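Local coordinates for protein aldehyde dehydrogenase (Bartonella henselae, PDB 3I44) that probably oxidises aldehydes to the corresponding carboxylic acids with a nicotinamide cofactor, as other members of the aldehyde dehydrogenase family do, at residues Asn24-Tyr29 / Val56-Ser61. The protein carries 1 engineered substitution. Sequence-based numbering, arbitrary orientation.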
ATOM      1  N   ASN A  24      37.125  -9.116  11.420  1.00 36.23           N
ATOM      2  CA  ASN A  24      37.199  -7.922  10.572  1.00 35.75           C
ATOM      3  C   ASN A  24      36.150  -8.028   9.470  1.00 34.70           C
ATOM      4  O   ASN A  24      36.316  -8.807   8.535  1.00 34.89           O
ATOM      5  CB  ASN A  24      38.595  -7.800   9.946  1.00 36.23           C
ATOM      6  CG  ASN A  24      38.842  -6.458   9.271  1.00 37.83           C
ATOM      7  OD1 ASN A  24      37.947  -5.630   9.106  1.00 39.31           O
ATOM      8  ND2 ASN A  24      40.087  -6.237   8.880  1.00 39.77           N
ATOM      9  N   LYS A  25      35.094  -7.224   9.570  1.00 33.47           N
ATOM     10  CA  LYS A  25      33.929  -7.350   8.685  1.00 32.45           C
ATOM     11  C   LYS A  25      33.487  -5.982   8.165  1.00 31.51           C
ATOM     12  O   LYS A  25      32.293  -5.637   8.160  1.00 30.50           O
ATOM     13  CB  LYS A  25      32.797  -8.059   9.431  1.00 32.00           C
ATOM     14  CG  LYS A  25      33.071  -9.536   9.699  1.00 33.09           C
ATOM     15  CD  LYS A  25      32.978 -10.396   8.416  1.00 34.06           C
ATOM     16  CE  LYS A  25      33.356 -11.843   8.719  1.00 36.23           C
ATOM     17  NZ  LYS A  25      33.425 -12.717   7.493  1.00 36.96           N
ATOM     18  N   ARG A  26      34.472  -5.215   7.706  1.00 30.18           N
ATOM     19  CA  ARG A  26      34.271  -3.821   7.359  1.00 30.24           C
ATOM     20  C   ARG A  26      33.753  -3.633   5.943  1.00 29.21           C
ATOM     21  O   ARG A  26      33.399  -2.517   5.581  1.00 28.88           O
ATOM     22  CB  ARG A  26      35.595  -3.034   7.488  1.00 30.97           C
ATOM     23  CG  ARG A  26      36.078  -2.770   8.923  1.00 32.26           C
ATOM     24  CD  ARG A  26      37.280  -1.815   8.877  1.00 36.35           C
ATOM     25  NE  ARG A  26      37.694  -1.353  10.197  1.00 36.68           N
ATOM     26  CZ  ARG A  26      38.426  -2.071  11.045  1.00 36.86           C
ATOM     27  NH1 ARG A  26      38.834  -3.301  10.744  1.00 37.18           N
ATOM     28  NH2 ARG A  26      38.757  -1.545  12.214  1.00 37.69           N
ATOM     29  N   LYS A  27      33.750  -4.691   5.139  1.00 28.62           N
ATOM     30  CA  LYS A  27      33.496  -4.557   3.717  1.00 28.93           C
ATOM     31  C   LYS A  27      31.987  -4.636   3.441  1.00 28.55           C
ATOM     32  O   LYS A  27      31.219  -5.126   4.295  1.00 26.71           O
ATOM     33  CB  LYS A  27      34.251  -5.624   2.924  1.00 29.68           C
ATOM     34  CG  LYS A  27      35.814  -5.437   2.855  1.00 31.51           C
ATOM     35  CD  LYS A  27      36.429  -6.536   1.977  1.00 35.04           C
ATOM     36  CE  LYS A  27      37.937  -6.720   2.185  1.00 38.34           C
ATOM     37  NZ  LYS A  27      38.647  -5.483   1.853  1.00 40.07           N
ATOM     38  N   PHE A  28      31.595  -4.106   2.268  1.00 27.47           N
ATOM     39  CA  PHE A  28      30.234  -4.184   1.718  1.00 26.70           C
ATOM     40  C   PHE A  28      30.241  -5.103   0.485  1.00 26.41           C
ATOM     41  O   PHE A  28      31.283  -5.299  -0.114  1.00 26.63           O
ATOM     42  CB  PHE A  28      29.729  -2.796   1.326  1.00 26.62           C
ATOM     43  CG  PHE A  28      29.704  -1.794   2.461  1.00 26.00           C
ATOM     44  CD1 PHE A  28      29.486  -2.187   3.764  1.00 24.43           C
ATOM     45  CD2 PHE A  28      29.871  -0.440   2.198  1.00 25.71           C
ATOM     46  CE1 PHE A  28      29.461  -1.263   4.795  1.00 26.80           C
ATOM     47  CE2 PHE A  28      29.821   0.501   3.225  1.00 27.96           C
ATOM     48  CZ  PHE A  28      29.628   0.088   4.532  1.00 26.08           C
ATOM     49  N   TYR A  29      29.100  -5.700   0.149  1.00 24.60           N
ATOM     50  CA  TYR A  29      28.999  -6.574  -1.022  1.00 24.03           C
ATOM     51  C   TYR A  29      28.224  -5.818  -2.109  1.00 24.38           C
ATOM     52  O   TYR A  29      26.986  -5.629  -2.033  1.00 22.34           O
ATOM     53  CB  TYR A  29      28.358  -7.923  -0.684  1.00 23.92           C
ATOM     54  CG  TYR A  29      28.358  -8.911  -1.840  1.00 23.82           C
ATOM     55  CD1 TYR A  29      29.508  -9.610  -2.196  1.00 26.78           C
ATOM     56  CD2 TYR A  29      27.203  -9.154  -2.562  1.00 23.40           C
ATOM     57  CE1 TYR A  29      29.515 -10.530  -3.259  1.00 26.10           C
ATOM     58  CE2 TYR A  29      27.184 -10.065  -3.603  1.00 24.76           C
ATOM     59  CZ  TYR A  29      28.345 -10.740  -3.963  1.00 27.44           C
ATOM     60  OH  TYR A  29      28.309 -11.627  -5.015  1.00 27.73           O
ATOM     61  N   VAL A  56      34.096  -6.119  13.899  1.00 28.94           N
ATOM     62  CA  VAL A  56      34.002  -4.726  13.513  1.00 28.76           C
ATOM     63  C   VAL A  56      33.413  -4.635  12.112  1.00 28.25           C
ATOM     64  O   VAL A  56      33.819  -5.369  11.210  1.00 29.21           O
ATOM     65  CB  VAL A  56      35.389  -4.001  13.589  1.00 29.52           C
ATOM     66  CG1 VAL A  56      36.450  -4.712  12.748  1.00 28.80           C
ATOM     67  CG2 VAL A  56      35.230  -2.496  13.189  1.00 29.61           C
ATOM     68  N   ILE A  57      32.441  -3.737  11.946  1.00 28.31           N
ATOM     69  CA  ILE A  57      31.833  -3.450  10.642  1.00 27.86           C
ATOM     70  C   ILE A  57      31.971  -1.973  10.304  1.00 27.75           C
ATOM     71  O   ILE A  57      32.371  -1.172  11.150  1.00 29.25           O
ATOM     72  CB  ILE A  57      30.313  -3.845  10.607  1.00 26.89           C
ATOM     73  CG1 ILE A  57      29.518  -3.109  11.690  1.00 26.28           C
ATOM     74  CG2 ILE A  57      30.184  -5.341  10.728  1.00 25.10           C
ATOM     75  CD1 ILE A  57      28.020  -2.982  11.381  1.00 25.32           C
ATOM     76  N   SER A  58      31.616  -1.615   9.073  1.00 27.75           N
ATOM     77  CA  SER A  58      31.589  -0.225   8.632  1.00 26.82           C
ATOM     78  C   SER A  58      30.153   0.251   8.537  1.00 27.31           C
ATOM     79  O   SER A  58      29.305  -0.483   8.027  1.00 28.21           O
ATOM     80  CB  SER A  58      32.240  -0.077   7.260  1.00 26.67           C
ATOM     81  OG  SER A  58      33.593  -0.453   7.288  1.00 26.87           O
ATOM     82  N   LEU A  59      29.881   1.460   9.036  1.00 27.23           N
ATOM     83  CA  LEU A  59      28.623   2.165   8.798  1.00 27.48           C
ATOM     84  C   LEU A  59      28.772   2.953   7.514  1.00 28.34           C
ATOM     85  O   LEU A  59      29.596   3.874   7.427  1.00 27.41           O
ATOM     86  CB  LEU A  59      28.274   3.107   9.973  1.00 27.55           C
ATOM     87  CG  LEU A  59      27.897   2.373  11.263  1.00 28.06           C
ATOM     88  CD1 LEU A  59      27.592   3.339  12.448  1.00 30.02           C
ATOM     89  CD2 LEU A  59      26.706   1.407  11.026  1.00 27.18           C
ATOM     90  N   GLY A  60      27.987   2.584   6.510  1.00 28.74           N
ATOM     91  CA  GLY A  60      28.086   3.206   5.192  1.00 29.08           C
ATOM     92  C   GLY A  60      27.561   4.625   5.151  1.00 29.35           C
ATOM     93  O   GLY A  60      26.853   5.074   6.054  1.00 28.69           O
ATOM     94  N   SER A  61      27.922   5.330   4.089  1.00 29.89           N
ATOM     95  CA  SER A  61      27.479   6.714   3.853  1.00 30.40           C
ATOM     96  C   SER A  61      26.529   6.705   2.686  1.00 30.29           C
ATOM     97  O   SER A  61      26.316   5.661   2.079  1.00 30.06           O
ATOM     98  CB  SER A  61      28.687   7.596   3.470  1.00 30.59           C
ATOM     99  OG  SER A  61      29.301   7.094   2.280  1.00 30.09           O
TER
HETATM  100  O   HOH W   1      30.815  -3.759   6.933  1.00 25.11           O
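K25 N donates to V56 O at 2.8 Å, and this is the one direct backbone hydrogen bond between residues 24-29 and 56-61. The carbonyl meets the donor almost head-on (C=O...N 168°), though the N-H itself is bent, 139° at the hydrogen. The next strand-type bond does not form, although the backbones stay close: K25 O stands 4.2 Å from S58 N, and a water bridges them. It accepts from S58 N and lies at hydrogen-bonding distance from K25 O (2.7 Å from the water oxygen) and K27 O (3.0 Å); with more acceptors in reach than it has protons, it cannot serve all of them at once. K25 O also takes a CA-H...O contact from I57. R26 O is served by a side chain instead: S58 OG donates to it at 2.7 Å, in the carbonyl plane and on a lone pair. The S58 hydroxyl sits beside its own backbone N (chi1 -62°), which turns it toward this carbonyl.

Strands 23-30 and 52-58 are the parallel central pair of a four-stranded mixed sheet near the N-terminus, flanked by 33-35 and 42-47; the break in 23-30 falls where the water and S58 OG replace strand-to-strand bonding.

On the N24 and V56 side, the R26 guanidinium lays one face over V56 CG1, which is 3.4 Å from NH1 and offset toward the rim of the group. Its chain runs extended from CG to NE, carrying the charge across V56 to a salt bridge from NH2 to D42; NH1 adds a weak bond to N24 OD1.

Past the break, F28 points its ring edge at S58: CE1 is 3.3 Å from S58 O, in the ring plane. That buried carbonyl oxygen has no hydrogen-bond partner in the model. F28 CZ reaches G60 CA at 3.5 Å, and P37 touches both F28 and S58.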